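Local structure of hypothetical protein (Clostridium sporogenes ATCC 15579, 4QRK) at residues K124-G129 with V147-E152; K26-F31 with E104-L109; G141-N146 with N202-N207; G112-D117 with G133-D138. The protein is of unknown function but, as a putative cell adhesion protein with a right-handed beta-helix fold, may act in attachment at the cell surface. All coordinates share one frame; numbering follows the deposited sequence. Where two conformers were deposited one is given.

Contact 1 (K124-G129 with V147-E152). With CA (calcium ion), chain B.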
loop_
_atom_site.group_PDB
_atom_site.type_symbol
_atom_site.label_atom_id
_atom_site.label_comp_id
_atom_site.label_asym_id
_atom_site.label_seq_id
_atom_site.Cartn_x
_atom_site.Cartn_y
_atom_site.Cartn_z
ATOM N N LYS A 124 1.838 7.820 7.964
ATOM C CA LYS A 124 3.021 7.705 8.835
ATOM C C LYS A 124 3.886 6.511 8.420
ATOM O O LYS A 124 5.104 6.574 8.429
ATOM C CB LYS A 124 2.635 7.509 10.305
ATOM C CG LYS A 124 1.642 8.516 10.857
ATOM C CD LYS A 124 2.176 9.940 10.891
ATOM C CE LYS A 124 1.029 10.929 10.702
ATOM N NZ LYS A 124 1.319 12.324 11.135
ATOM N N GLU A 125 3.259 5.394 8.116
ATOM C CA GLU A 125 4.051 4.230 7.800
ATOM C C GLU A 125 3.288 3.357 6.858
ATOM O O GLU A 125 2.062 3.275 6.942
ATOM C CB GLU A 125 4.457 3.466 9.078
ATOM C CG GLU A 125 5.329 2.254 8.776
ATOM C CD GLU A 125 6.077 1.738 10.006
ATOM O OE1 GLU A 125 5.927 2.356 11.084
ATOM O OE2 GLU A 125 6.805 0.717 9.881
ATOM N N LEU A 126 4.023 2.737 5.943
ATOM C CA LEU A 126 3.464 1.793 4.991
ATOM C C LEU A 126 4.392 0.609 4.897
ATOM O O LEU A 126 5.594 0.789 4.725
ATOM C CB LEU A 126 3.373 2.414 3.621
ATOM C CG LEU A 126 2.877 1.505 2.494
ATOM C CD1 LEU A 126 1.414 1.112 2.691
ATOM C CD2 LEU A 126 3.067 2.193 1.137
ATOM N N ASN A 127 3.832 -0.577 5.093
ATOM C CA ASN A 127 4.522 -1.833 4.902
ATOM C C ASN A 127 3.738 -2.687 3.936
ATOM O O ASN A 127 2.559 -2.985 4.176
ATOM C CB ASN A 127 4.664 -2.586 6.234
ATOM C CG ASN A 127 5.714 -1.967 7.114
ATOM O OD1 ASN A 127 6.908 -2.189 6.917
ATOM N ND2 ASN A 127 5.285 -1.126 8.041
ATOM N N VAL A 128 4.385 -3.088 2.848
ATOM C CA VAL A 128 3.727 -3.900 1.819
ATOM C C VAL A 128 4.534 -5.139 1.566
ATOM O O VAL A 128 5.726 -5.031 1.299
ATOM C CB VAL A 128 3.669 -3.121 0.482
ATOM C CG1 VAL A 128 3.092 -3.960 -0.618
ATOM C CG2 VAL A 128 2.819 -1.882 0.639
ATOM N N GLY A 129 3.909 -6.312 1.655
ATOM C CA GLY A 129 4.484 -7.511 1.065
ATOM C C GLY A 129 3.642 -8.017 -0.102
ATOM O O GLY A 129 2.425 -8.099 0.010
ATOM N N VAL A 147 8.072 9.846 7.230
ATOM C CA VAL A 147 7.296 8.693 6.765
ATOM C C VAL A 147 8.266 7.557 6.492
ATOM O O VAL A 147 9.355 7.771 5.958
ATOM C CB VAL A 147 6.522 9.024 5.479
ATOM C CG1 VAL A 147 5.607 7.833 5.035
ATOM C CG2 VAL A 147 5.724 10.254 5.635
ATOM N N LYS A 148 7.855 6.347 6.852
ATOM C CA LYS A 148 8.637 5.143 6.665
ATOM C C LYS A 148 7.868 4.254 5.697
ATOM O O LYS A 148 6.707 3.973 5.919
ATOM C CB LYS A 148 8.808 4.458 8.030
ATOM C CG LYS A 148 9.858 3.405 8.086
ATOM C CD LYS A 148 10.937 3.760 9.111
ATOM C CE LYS A 148 12.204 2.887 8.961
ATOM N NZ LYS A 148 13.044 3.224 7.749
ATOM N N VAL A 149 8.508 3.844 4.609
ATOM C CA VAL A 149 7.897 2.957 3.635
ATOM C C VAL A 149 8.763 1.740 3.403
ATOM O O VAL A 149 9.934 1.864 3.060
ATOM C CB VAL A 149 7.662 3.669 2.295
ATOM C CG1 VAL A 149 7.089 2.714 1.251
ATOM C CG2 VAL A 149 6.733 4.850 2.488
ATOM N N ASN A 150 8.179 0.562 3.583
ATOM C CA ASN A 150 8.885 -0.701 3.322
ATOM C C ASN A 150 8.101 -1.536 2.324
ATOM O O ASN A 150 6.933 -1.849 2.563
ATOM C CB ASN A 150 9.090 -1.494 4.622
ATOM C CG ASN A 150 9.818 -0.665 5.707
ATOM O OD1 ASN A 150 10.993 -0.339 5.553
ATOM N ND2 ASN A 150 9.104 -0.293 6.778
ATOM N N ILE A 151 8.741 -1.901 1.208
ATOM C CA ILE A 151 8.049 -2.694 0.174
ATOM C C ILE A 151 8.874 -3.928 -0.166
ATOM O O ILE A 151 10.051 -3.843 -0.463
ATOM C CB ILE A 151 7.826 -1.864 -1.122
ATOM C CG1 ILE A 151 6.972 -0.628 -0.836
ATOM C CG2 ILE A 151 7.113 -2.683 -2.136
ATOM C CD1 ILE A 151 7.057 0.431 -1.873
ATOM N N GLU A 152 8.246 -5.084 -0.100
ATOM C CA GLU A 152 8.957 -6.316 -0.383
ATOM C C GLU A 152 8.110 -7.190 -1.323
ATOM O O GLU A 152 6.968 -7.541 -1.002
ATOM C CB GLU A 152 9.287 -7.005 0.945
ATOM C CG GLU A 152 10.123 -8.248 0.778
ATOM C CD GLU A 152 10.474 -8.905 2.096
ATOM O OE1 GLU A 152 9.864 -8.536 3.136
ATOM O OE2 GLU A 152 11.367 -9.791 2.074
HETATM CA CA CA B . 11.116 -10.190 4.928
HETATM O O HOH W 1 11.260 -12.356 6.271
HETATM O O HOH W 2 11.764 -8.459 6.378
HETATM O O HOH W 3 13.149 -8.508 4.181
HETATM O O HOH W 4 13.049 -11.674 4.039
#
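Lys124 begins the parallel pairing by offering its carbonyl O to Lys148 N (3.2 Å), while its amine turns away to Asn145 and Asn122. Glu125 then lies beside Lys148 with both side chains pointing the same way, CG of the glutamate 4.2 Å from CB of the lysine, so their aliphatic parts meet before the lysine chain bends off. The glutamate is extended, with CG anti to the backbone N (chi1 -178°), and its OE2 receives Asn127 ND2 at 3.0 Å from above the carboxylate plane. Leu126 faces the apolar interior, where its CD2 touches Val149 CG1 (4.1 Å), and its backbone N and O both bond to the partner strand. At Asn127 the amide works at both ends. Its OD1 accepts Asn150 ND2 at 2.9 Å, the donor standing above the carbonyl plane and the two amides only 22° apart; with its own ND2 engaged by Glu125, the rotation of this amide is fixed. Val128, branched and apolar as an inward position demands, rests its CB 4.3 Å from Ile151 CG1. Gly129 pairs with Glu152, whose carboxylate chelates the calcium ion through OE1 and OE2, with four waters and one atom from outside the two strands as its other ligands. In-register parallel strands with like residues aligned, asparagine on asparagine outside and aliphatic on aliphatic inside, are characteristic of successive coils of a right-handed beta-helix.

Contact 2 (K26-F31 with E104-L109)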
loop_
_atom_site.group_PDB
_atom_site.type_symbol
_atom_site.label_atom_id
_atom_site.label_comp_id
_atom_site.label_asym_id
_atom_site.label_seq_id
_atom_site.Cartn_x
_atom_site.Cartn_y
_atom_site.Cartn_z
ATOM N N LYS A 26 -4.802 2.303 12.156
ATOM C CA LYS A 26 -3.838 1.252 11.817
ATOM C C LYS A 26 -4.571 0.216 10.961
ATOM O O LYS A 26 -5.367 -0.559 11.460
ATOM C CB LYS A 26 -3.263 0.604 13.072
ATOM C CG LYS A 26 -2.372 1.515 13.899
ATOM C CD LYS A 26 -1.563 0.713 14.940
ATOM C CE LYS A 26 -0.502 1.574 15.638
ATOM N NZ LYS A 26 0.480 0.748 16.406
ATOM N N LEU A 27 -4.335 0.279 9.662
ATOM C CA LEU A 27 -5.041 -0.539 8.687
ATOM C C LEU A 27 -4.182 -1.750 8.371
ATOM O O LEU A 27 -2.981 -1.636 8.062
ATOM C CB LEU A 27 -5.340 0.267 7.424
ATOM C CG LEU A 27 -6.023 -0.436 6.247
ATOM C CD1 LEU A 27 -7.370 -0.885 6.651
ATOM C CD2 LEU A 27 -6.123 0.474 5.009
ATOM N N ASN A 28 -4.786 -2.924 8.503
ATOM C CA ASN A 28 -4.069 -4.154 8.257
ATOM C C ASN A 28 -4.866 -4.967 7.264
ATOM O O ASN A 28 -6.012 -5.325 7.524
ATOM C CB ASN A 28 -3.795 -4.890 9.578
ATOM C CG ASN A 28 -3.058 -6.223 9.365
ATOM O OD1 ASN A 28 -2.167 -6.316 8.538
ATOM N ND2 ASN A 28 -3.441 -7.247 10.111
ATOM N N LEU A 29 -4.280 -5.196 6.087
ATOM C CA LEU A 29 -4.988 -5.853 4.978
ATOM C C LEU A 29 -4.319 -7.194 4.603
ATOM O O LEU A 29 -3.105 -7.276 4.404
ATOM C CB LEU A 29 -5.043 -4.937 3.753
ATOM C CG LEU A 29 -5.750 -3.590 3.904
ATOM C CD1 LEU A 29 -5.654 -2.702 2.670
ATOM C CD2 LEU A 29 -7.221 -3.739 4.223
ATOM N N ASN A 30 -5.112 -8.254 4.555
ATOM C CA ASN A 30 -4.625 -9.575 4.131
ATOM C C ASN A 30 -5.411 -10.026 2.956
ATOM O O ASN A 30 -6.591 -10.292 3.092
ATOM C CB ASN A 30 -4.779 -10.597 5.242
ATOM C CG ASN A 30 -4.085 -10.164 6.472
ATOM O OD1 ASN A 30 -2.870 -10.063 6.481
ATOM N ND2 ASN A 30 -4.842 -9.872 7.518
ATOM N N PHE A 31 -4.759 -10.099 1.805
ATOM C CA PHE A 31 -5.478 -10.194 0.557
ATOM C C PHE A 31 -4.815 -11.303 -0.211
ATOM O O PHE A 31 -3.625 -11.240 -0.462
ATOM C CB PHE A 31 -5.311 -8.863 -0.153
ATOM C CG PHE A 31 -6.124 -8.719 -1.422
ATOM C CD1 PHE A 31 -7.444 -8.321 -1.365
ATOM C CD2 PHE A 31 -5.538 -8.917 -2.678
ATOM C CE1 PHE A 31 -8.189 -8.149 -2.530
ATOM C CE2 PHE A 31 -6.275 -8.746 -3.848
ATOM C CZ PHE A 31 -7.600 -8.342 -3.773
ATOM N N GLU A 104 -1.328 4.406 9.518
ATOM C CA GLU A 104 -0.320 3.390 9.221
ATOM C C GLU A 104 -1.026 2.309 8.461
ATOM O O GLU A 104 -2.189 2.009 8.760
ATOM C CB GLU A 104 0.231 2.814 10.513
ATOM C CG GLU A 104 1.040 3.805 11.305
ATOM C CD GLU A 104 1.518 3.208 12.635
ATOM O OE1 GLU A 104 1.387 1.968 12.815
ATOM O OE2 GLU A 104 2.018 3.983 13.487
ATOM N N ILE A 105 -0.355 1.761 7.454
ATOM C CA ILE A 105 -0.969 0.753 6.579
ATOM C C ILE A 105 -0.022 -0.415 6.461
ATOM O O ILE A 105 1.143 -0.229 6.171
ATOM C CB ILE A 105 -1.301 1.303 5.157
ATOM C CG1 ILE A 105 -2.271 2.469 5.251
ATOM C CG2 ILE A 105 -1.965 0.228 4.299
ATOM C CD1 ILE A 105 -2.450 3.218 3.939
ATOM N N LYS A 106 -0.532 -1.610 6.707
ATOM C CA LYS A 106 0.205 -2.813 6.498
ATOM C C LYS A 106 -0.583 -3.702 5.556
ATOM O O LYS A 106 -1.784 -3.923 5.741
ATOM C CB LYS A 106 0.465 -3.523 7.827
ATOM C CG LYS A 106 1.213 -4.816 7.627
ATOM C CD LYS A 106 1.355 -5.655 8.896
ATOM C CE LYS A 106 2.379 -6.783 8.648
ATOM N NZ LYS A 106 2.148 -7.505 7.348
ATOM N N LEU A 107 0.096 -4.161 4.514
ATOM C CA LEU A 107 -0.507 -4.992 3.475
ATOM C C LEU A 107 0.280 -6.272 3.221
ATOM O O LEU A 107 1.468 -6.225 2.932
ATOM C CB LEU A 107 -0.556 -4.216 2.169
ATOM C CG LEU A 107 -1.005 -2.770 2.303
ATOM C CD1 LEU A 107 -0.931 -2.065 1.000
ATOM C CD2 LEU A 107 -2.417 -2.773 2.754
ATOM N N SER A 108 -0.409 -7.395 3.282
ATOM C CA SER A 108 0.119 -8.661 2.825
ATOM C C SER A 108 -0.754 -9.122 1.667
ATOM O O SER A 108 -1.923 -9.475 1.864
ATOM C CB SER A 108 0.077 -9.680 3.963
ATOM O OG SER A 108 0.619 -10.905 3.538
ATOM N N LEU A 109 -0.166 -9.104 0.481
ATOM C CA LEU A 109 -0.838 -9.417 -0.766
ATOM C C LEU A 109 -0.216 -10.659 -1.408
ATOM O O LEU A 109 0.974 -10.662 -1.709
ATOM C CB LEU A 109 -0.667 -8.212 -1.686
ATOM C CG LEU A 109 -0.818 -6.853 -0.992
ATOM C CD1 LEU A 109 -0.454 -5.735 -1.945
ATOM C CD2 LEU A 109 -2.221 -6.678 -0.468
#
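Lys106 O is met by two groups of one peptide edge: Leu29 N donates to it at 2.8 Å, and Asn28 CA adds a weaker C-H contact at 3.4 Å. Lys106 N in turn gives to Leu27 O, also at 2.8 Å, so this one residue of 104-109 bonds to both Leu27 and Leu29, the alternation expected of parallel strands. On the outer face, Asn28 and Lys106 lie side by side. CG of Asn28 is anti to the backbone N (chi1 179°), and its OD1 rests 3.6 Å from Lys106 CD. Lys26 and Glu104 also run alongside each other; CE of the lysine is 3.4 Å from OE1 of the glutamate, whereas the salt bridge from Lys26 NZ to that oxygen is long, 3.9 Å. Glu104 has a second cation in Lys24, which takes OE2. The inner face is wholly apolar, as suits the interior of a coil: Leu27 CD2 meets Ile105 CG2 at 4.2 Å, and Leu29 packs on Leu107, although Leu107 was modelled in two conformers and the closeness of that pair is doubtful. Strand 69-75 borders 26-31 and strand 123-130 borders 104-109 in the same sheet, while Leu97 and Ile95 of strand 91-98 and Phe114 of strand 113-117 cover the inner side chains from the facing sheet.

Contact 3 (G141-N146 with N202-N207)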
loop_
_atom_site.group_PDB
_atom_site.type_symbol
_atom_site.label_atom_id
_atom_site.label_comp_id
_atom_site.label_asym_id
_atom_site.label_seq_id
_atom_site.Cartn_x
_atom_site.Cartn_y
_atom_site.Cartn_z
ATOM N N GLY A 141 2.706 12.903 -1.669
ATOM C CA GLY A 141 2.166 13.965 -0.847
ATOM C C GLY A 141 3.226 14.834 -0.144
ATOM O O GLY A 141 4.402 14.462 0.014
ATOM N N ASN A 142 2.782 16.007 0.279
ATOM C CA ASN A 142 3.580 16.903 1.094
ATOM C C ASN A 142 3.361 16.528 2.563
ATOM O O ASN A 142 2.639 17.188 3.297
ATOM C CB ASN A 142 3.158 18.342 0.802
ATOM C CG ASN A 142 3.992 19.349 1.553
ATOM O OD1 ASN A 142 3.465 20.203 2.271
ATOM N ND2 ASN A 142 5.308 19.241 1.414
ATOM N N TYR A 143 3.919 15.391 2.954
ATOM C CA TYR A 143 3.694 14.849 4.289
ATOM C C TYR A 143 4.284 15.801 5.363
ATOM O O TYR A 143 5.313 16.441 5.153
ATOM C CB TYR A 143 4.225 13.408 4.379
ATOM C CG TYR A 143 3.581 12.522 3.315
ATOM C CD1 TYR A 143 2.217 12.246 3.336
ATOM C CD2 TYR A 143 4.325 12.035 2.254
ATOM C CE1 TYR A 143 1.631 11.465 2.337
ATOM C CE2 TYR A 143 3.769 11.269 1.274
ATOM C CZ TYR A 143 2.420 10.988 1.308
ATOM O OH TYR A 143 1.901 10.224 0.289
ATOM N N LYS A 144 3.582 15.926 6.481
ATOM C CA LYS A 144 3.941 16.877 7.524
ATOM C C LYS A 144 4.673 16.223 8.683
ATOM O O LYS A 144 4.781 16.773 9.762
ATOM C CB LYS A 144 2.682 17.611 8.002
ATOM C CG LYS A 144 2.096 18.569 6.941
ATOM C CD LYS A 144 3.174 19.511 6.327
ATOM C CE LYS A 144 2.578 20.545 5.372
ATOM N NZ LYS A 144 1.855 19.920 4.223
ATOM N N ASN A 145 5.206 15.050 8.437
ATOM C CA ASN A 145 6.015 14.368 9.415
ATOM C C ASN A 145 6.864 13.400 8.626
ATOM O O ASN A 145 6.680 13.255 7.408
ATOM C CB ASN A 145 5.095 13.606 10.325
ATOM C CG ASN A 145 3.960 13.013 9.562
ATOM O OD1 ASN A 145 2.836 13.521 9.598
ATOM N ND2 ASN A 145 4.249 11.953 8.805
ATOM N N ASN A 146 7.801 12.749 9.293
ATOM C CA ASN A 146 8.584 11.721 8.649
ATOM C C ASN A 146 7.722 10.530 8.309
ATOM O O ASN A 146 6.767 10.239 9.015
ATOM C CB ASN A 146 9.706 11.295 9.559
ATOM C CG ASN A 146 10.673 12.417 9.808
ATOM O OD1 ASN A 146 11.023 13.172 8.889
ATOM N ND2 ASN A 146 11.088 12.562 11.051
ATOM N N ASN A 202 11.091 17.292 7.180
ATOM C CA ASN A 202 10.443 15.987 7.008
ATOM C C ASN A 202 11.006 15.167 5.852
ATOM O O ASN A 202 11.417 15.709 4.815
ATOM C CB ASN A 202 8.956 16.182 6.726
ATOM C CG ASN A 202 8.258 16.980 7.813
ATOM O OD1 ASN A 202 7.488 17.907 7.528
ATOM N ND2 ASN A 202 8.523 16.626 9.063
ATOM N N SER A 203 11.004 13.850 6.015
ATOM C CA SER A 203 11.517 12.992 4.958
ATOM C C SER A 203 10.763 11.671 4.831
ATOM O O SER A 203 10.123 11.231 5.784
ATOM C CB SER A 203 13.008 12.726 5.205
ATOM O OG SER A 203 13.131 11.777 6.237
ATOM N N ILE A 204 10.838 11.064 3.644
ATOM C CA ILE A 204 10.368 9.699 3.420
ATOM C C ILE A 204 11.567 8.784 3.252
ATOM O O ILE A 204 12.427 9.011 2.389
ATOM C CB ILE A 204 9.470 9.554 2.162
ATOM C CG1 ILE A 204 8.544 10.742 2.048
ATOM C CG2 ILE A 204 8.709 8.215 2.243
ATOM C CD1 ILE A 204 7.443 10.657 0.934
ATOM N N GLU A 205 11.649 7.775 4.118
ATOM C CA GLU A 205 12.706 6.771 4.045
ATOM C C GLU A 205 12.033 5.575 3.416
ATOM O O GLU A 205 11.042 5.083 3.943
ATOM C CB GLU A 205 13.229 6.383 5.438
ATOM C CG GLU A 205 13.939 7.542 6.219
ATOM C CD GLU A 205 15.353 7.822 5.773
ATOM O OE1 GLU A 205 15.924 7.022 4.993
ATOM O OE2 GLU A 205 15.907 8.854 6.223
ATOM N N VAL A 206 12.551 5.119 2.289
ATOM C CA VAL A 206 11.906 4.033 1.549
ATOM C C VAL A 206 12.871 2.877 1.372
ATOM O O VAL A 206 13.984 3.057 0.882
ATOM C CB VAL A 206 11.413 4.535 0.163
ATOM C CG1 VAL A 206 10.636 3.468 -0.530
ATOM C CG2 VAL A 206 10.530 5.759 0.303
ATOM N N ASN A 207 12.469 1.697 1.819
ATOM C CA ASN A 207 13.171 0.473 1.500
ATOM C C ASN A 207 12.322 -0.364 0.539
ATOM O O ASN A 207 11.162 -0.634 0.831
ATOM C CB ASN A 207 13.494 -0.265 2.797
ATOM C CG ASN A 207 14.542 0.461 3.621
ATOM O OD1 ASN A 207 14.233 1.344 4.424
ATOM N ND2 ASN A 207 15.794 0.105 3.403
HETATM O O HOH W 5 6.755 18.844 5.194
HETATM O O HOH W 6 13.756 13.941 8.433
#
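Asn146 and Ser203 make the one direct hydrogen bond between the loop and the strand start: Ser203 N donates to Asn146 OD1 at 3.0 Å, lying in the plane of the side-chain carbonyl but bent at the hydrogen (144°). The asparagine CG sits beside its own backbone N (chi1 -64°), and the side-chain oxygen beyond it serves as acceptor for a backbone N-H at the beginning of strand 203-210. Water strengthens the join twice. One water donates to Asn146 OD1 and accepts from Ser203 OG (3.1 Å), giving the oxygen a second donor; another donates to both Tyr143 O (2.8 Å) and Asn202 OD1, bridging the loop backbone to a side chain. Van der Waals contact supplies the rest. Asn202 lays its amide against the backbone of Lys144 and Asn145, with ND2 3.4 Å from Asn145 CA, and Asn145 O is buried here without a polar partner. Ile204 brings CD1 to the edge of the Tyr143 ring, near its plane and 3.7 Å from CD2. Gly141, with only hydrogens on its CA, can lie 3.7 Å above one face of that ring. Bonds inside the loop hold its shape: Asn142 centres an inverse gamma turn, and Asn145 ND2 reaches Asn146 O, while its OD1 takes the amine of Lys124. Tyr143 OH, at the far end of the buried ring, ties the loop to Leu118 O. The arrangement is that of a corner loop in a beta-helix, carrying the chain from strand 134-138 of one sheet to strand 147-153 of the other and pressing on the next strand over, 203-210.

Contact 4 (G112-D117 with G133-D138)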
loop_
_atom_site.group_PDB
_atom_site.type_symbol
_atom_site.label_atom_id
_atom_site.label_comp_id
_atom_site.label_asym_id
_atom_site.label_seq_id
_atom_site.Cartn_x
_atom_site.Cartn_y
_atom_site.Cartn_z
ATOM N N GLY A 112 -1.631 -10.657 -7.357
ATOM C CA GLY A 112 -2.558 -9.724 -7.968
ATOM C C GLY A 112 -1.980 -8.346 -8.170
ATOM O O GLY A 112 -0.773 -8.193 -8.239
ATOM N N GLU A 113 -2.849 -7.347 -8.255
ATOM C CA GLU A 113 -2.426 -5.989 -8.543
ATOM C C GLU A 113 -2.867 -5.044 -7.464
ATOM O O GLU A 113 -4.058 -4.977 -7.089
ATOM C CB GLU A 113 -2.975 -5.548 -9.882
ATOM C CG GLU A 113 -2.492 -6.409 -11.063
ATOM C CD GLU A 113 -3.183 -6.035 -12.359
ATOM O OE1 GLU A 113 -4.148 -5.237 -12.309
ATOM O OE2 GLU A 113 -2.773 -6.539 -13.427
ATOM N N PHE A 114 -1.889 -4.348 -6.913
ATOM C CA PHE A 114 -2.146 -3.387 -5.844
ATOM C C PHE A 114 -1.865 -1.977 -6.374
ATOM O O PHE A 114 -0.760 -1.683 -6.853
ATOM C CB PHE A 114 -1.255 -3.680 -4.655
ATOM C CG PHE A 114 -1.327 -2.633 -3.557
ATOM C CD1 PHE A 114 -2.543 -2.149 -3.111
ATOM C CD2 PHE A 114 -0.173 -2.138 -2.978
ATOM C CE1 PHE A 114 -2.612 -1.176 -2.118
ATOM C CE2 PHE A 114 -0.233 -1.172 -1.980
ATOM C CZ PHE A 114 -1.447 -0.684 -1.558
ATOM N N LYS A 115 -2.865 -1.124 -6.285
ATOM C CA LYS A 115 -2.757 0.265 -6.723
ATOM C C LYS A 115 -3.246 1.163 -5.613
ATOM O O LYS A 115 -4.328 0.958 -5.031
ATOM C CB LYS A 115 -3.598 0.499 -7.974
ATOM C CG LYS A 115 -3.197 -0.282 -9.208
ATOM C CD LYS A 115 -3.979 0.280 -10.407
ATOM C CE LYS A 115 -4.038 -0.632 -11.621
ATOM N NZ LYS A 115 -2.871 -1.545 -11.751
ATOM N N ALA A 116 -2.439 2.160 -5.283
ATOM C CA ALA A 116 -2.813 3.068 -4.208
ATOM C C ALA A 116 -2.342 4.495 -4.424
ATOM O O ALA A 116 -1.173 4.755 -4.744
ATOM C CB ALA A 116 -2.303 2.567 -2.820
ATOM N N ASP A 117 -3.281 5.405 -4.235
ATOM C CA ASP A 117 -2.971 6.810 -4.159
ATOM C C ASP A 117 -3.001 7.182 -2.726
ATOM O O ASP A 117 -4.074 7.302 -2.130
ATOM C CB ASP A 117 -3.987 7.661 -4.894
ATOM C CG ASP A 117 -3.664 9.163 -4.789
ATOM O OD1 ASP A 117 -2.527 9.515 -4.419
ATOM O OD2 ASP A 117 -4.560 9.991 -5.033
ATOM N N GLY A 133 3.029 -10.288 -8.344
ATOM C CA GLY A 133 2.107 -9.304 -8.889
ATOM C C GLY A 133 2.736 -7.951 -9.037
ATOM O O GLY A 133 3.941 -7.824 -9.110
ATOM N N LYS A 134 1.916 -6.929 -9.052
ATOM C CA LYS A 134 2.388 -5.565 -9.264
ATOM C C LYS A 134 1.936 -4.679 -8.143
ATOM O O LYS A 134 0.807 -4.792 -7.634
ATOM C CB LYS A 134 1.782 -4.944 -10.512
ATOM C CG LYS A 134 2.034 -5.583 -11.835
ATOM C CD LYS A 134 1.494 -4.628 -12.947
ATOM C CE LYS A 134 2.448 -3.419 -13.171
ATOM N NZ LYS A 134 1.825 -2.225 -13.831
ATOM N N VAL A 135 2.805 -3.737 -7.827
ATOM C CA VAL A 135 2.528 -2.681 -6.878
ATOM C C VAL A 135 2.730 -1.336 -7.588
ATOM O O VAL A 135 3.781 -1.108 -8.194
ATOM C CB VAL A 135 3.502 -2.727 -5.700
ATOM C CG1 VAL A 135 3.328 -1.515 -4.805
ATOM C CG2 VAL A 135 3.315 -3.981 -4.905
ATOM N N ASP A 136 1.736 -0.458 -7.521
ATOM C CA ASP A 136 1.865 0.930 -8.058
ATOM C C ASP A 136 1.357 1.878 -7.005
ATOM O O ASP A 136 0.162 1.831 -6.646
ATOM C CB ASP A 136 1.052 1.141 -9.351
ATOM C CG ASP A 136 1.580 0.343 -10.529
ATOM O OD1 ASP A 136 1.218 -0.850 -10.664
ATOM O OD2 ASP A 136 2.326 0.923 -11.348
ATOM N N LEU A 137 2.239 2.730 -6.486
ATOM C CA LEU A 137 1.949 3.542 -5.327
ATOM C C LEU A 137 2.321 4.969 -5.551
ATOM O O LEU A 137 3.468 5.263 -5.963
ATOM C CB LEU A 137 2.795 3.097 -4.135
ATOM C CG LEU A 137 2.559 1.820 -3.388
ATOM C CD1 LEU A 137 3.688 1.640 -2.392
ATOM C CD2 LEU A 137 1.229 1.956 -2.695
ATOM N N ASP A 138 1.367 5.848 -5.292
ATOM C CA ASP A 138 1.612 7.268 -5.314
ATOM C C ASP A 138 1.741 7.682 -3.875
ATOM O O ASP A 138 0.781 7.716 -3.117
ATOM C CB ASP A 138 0.499 8.033 -6.009
ATOM C CG ASP A 138 0.832 9.502 -6.185
ATOM O OD1 ASP A 138 1.634 10.050 -5.368
ATOM O OD2 ASP A 138 0.295 10.106 -7.140
HETATM O O HOH W 7 -0.578 -2.384 -9.849
#
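Phe114 and Leu137 cross on the interior face, the leucine CD2 reaching Phe114 CE2 at 3.5 Å, obliquely to the ring. The same methyl also touches Ala116 CB (3.6 Å), the small alanine leaving space for a branched neighbour one coil on. Phe114 CG is anti to the backbone N (chi1 173°), and CD2 beyond it lies 4.0 Å from Val135 CG1. Five backbone hydrogen bonds hold these side chains in register, from Lys134 N to Gly112 O at the start to Asp138 N to Ala116 O at the end. The opposite face is charged, as an outer surface allows. Here Asp136 OD1 forms a salt bridge with Lys134 NZ (3.5 Å) and is linked through a water to Lys115 NZ and Phe114 O; the direct separation from Lys115 NZ, 4.3 Å, is beyond a salt bridge. Asp117 OD1 and Asp138 OD2 come within 4.0 Å, a repulsion probably eased by Ser119, Ser140 and Lys220, which bond to these carboxylates. Farther out, the chain turns a corner at Gly112 and Gly133, at whose phi angles (140° and 161°) a CB would be jammed against the preceding carbonyl O, so glycine suits both; the second sets its CA only 3.2 Å from Gly112 O. Aligned parallel strands, apolar inside and charged outside, mark the right-handed beta-helix; here a glycine corner precedes each.

In the fold
From the N terminus, contact 2 closes first, bringing 104-109 back beside 26-31 after 72 intervening residues; it is complete before any of the other three opens. The chain then winds regularly between two facing sheets. Contact 4 opens at 112-117 and contact 1 at 124-129 before contact 4 closes at 133-138, so these two cross, one in each sheet. Contact 3 opens at 141-146 just before contact 1 closes at 147-152, a second crossing, and ends only at 202-207. Contacts 2 and 1 lie along one sheet, and contact 3 ties a corner loop to its strand 203-210, whereas contact 4 lies opposite, where Leu137 packs on Leu126 and Ile151, and Phe114 on Val128 and Leu109.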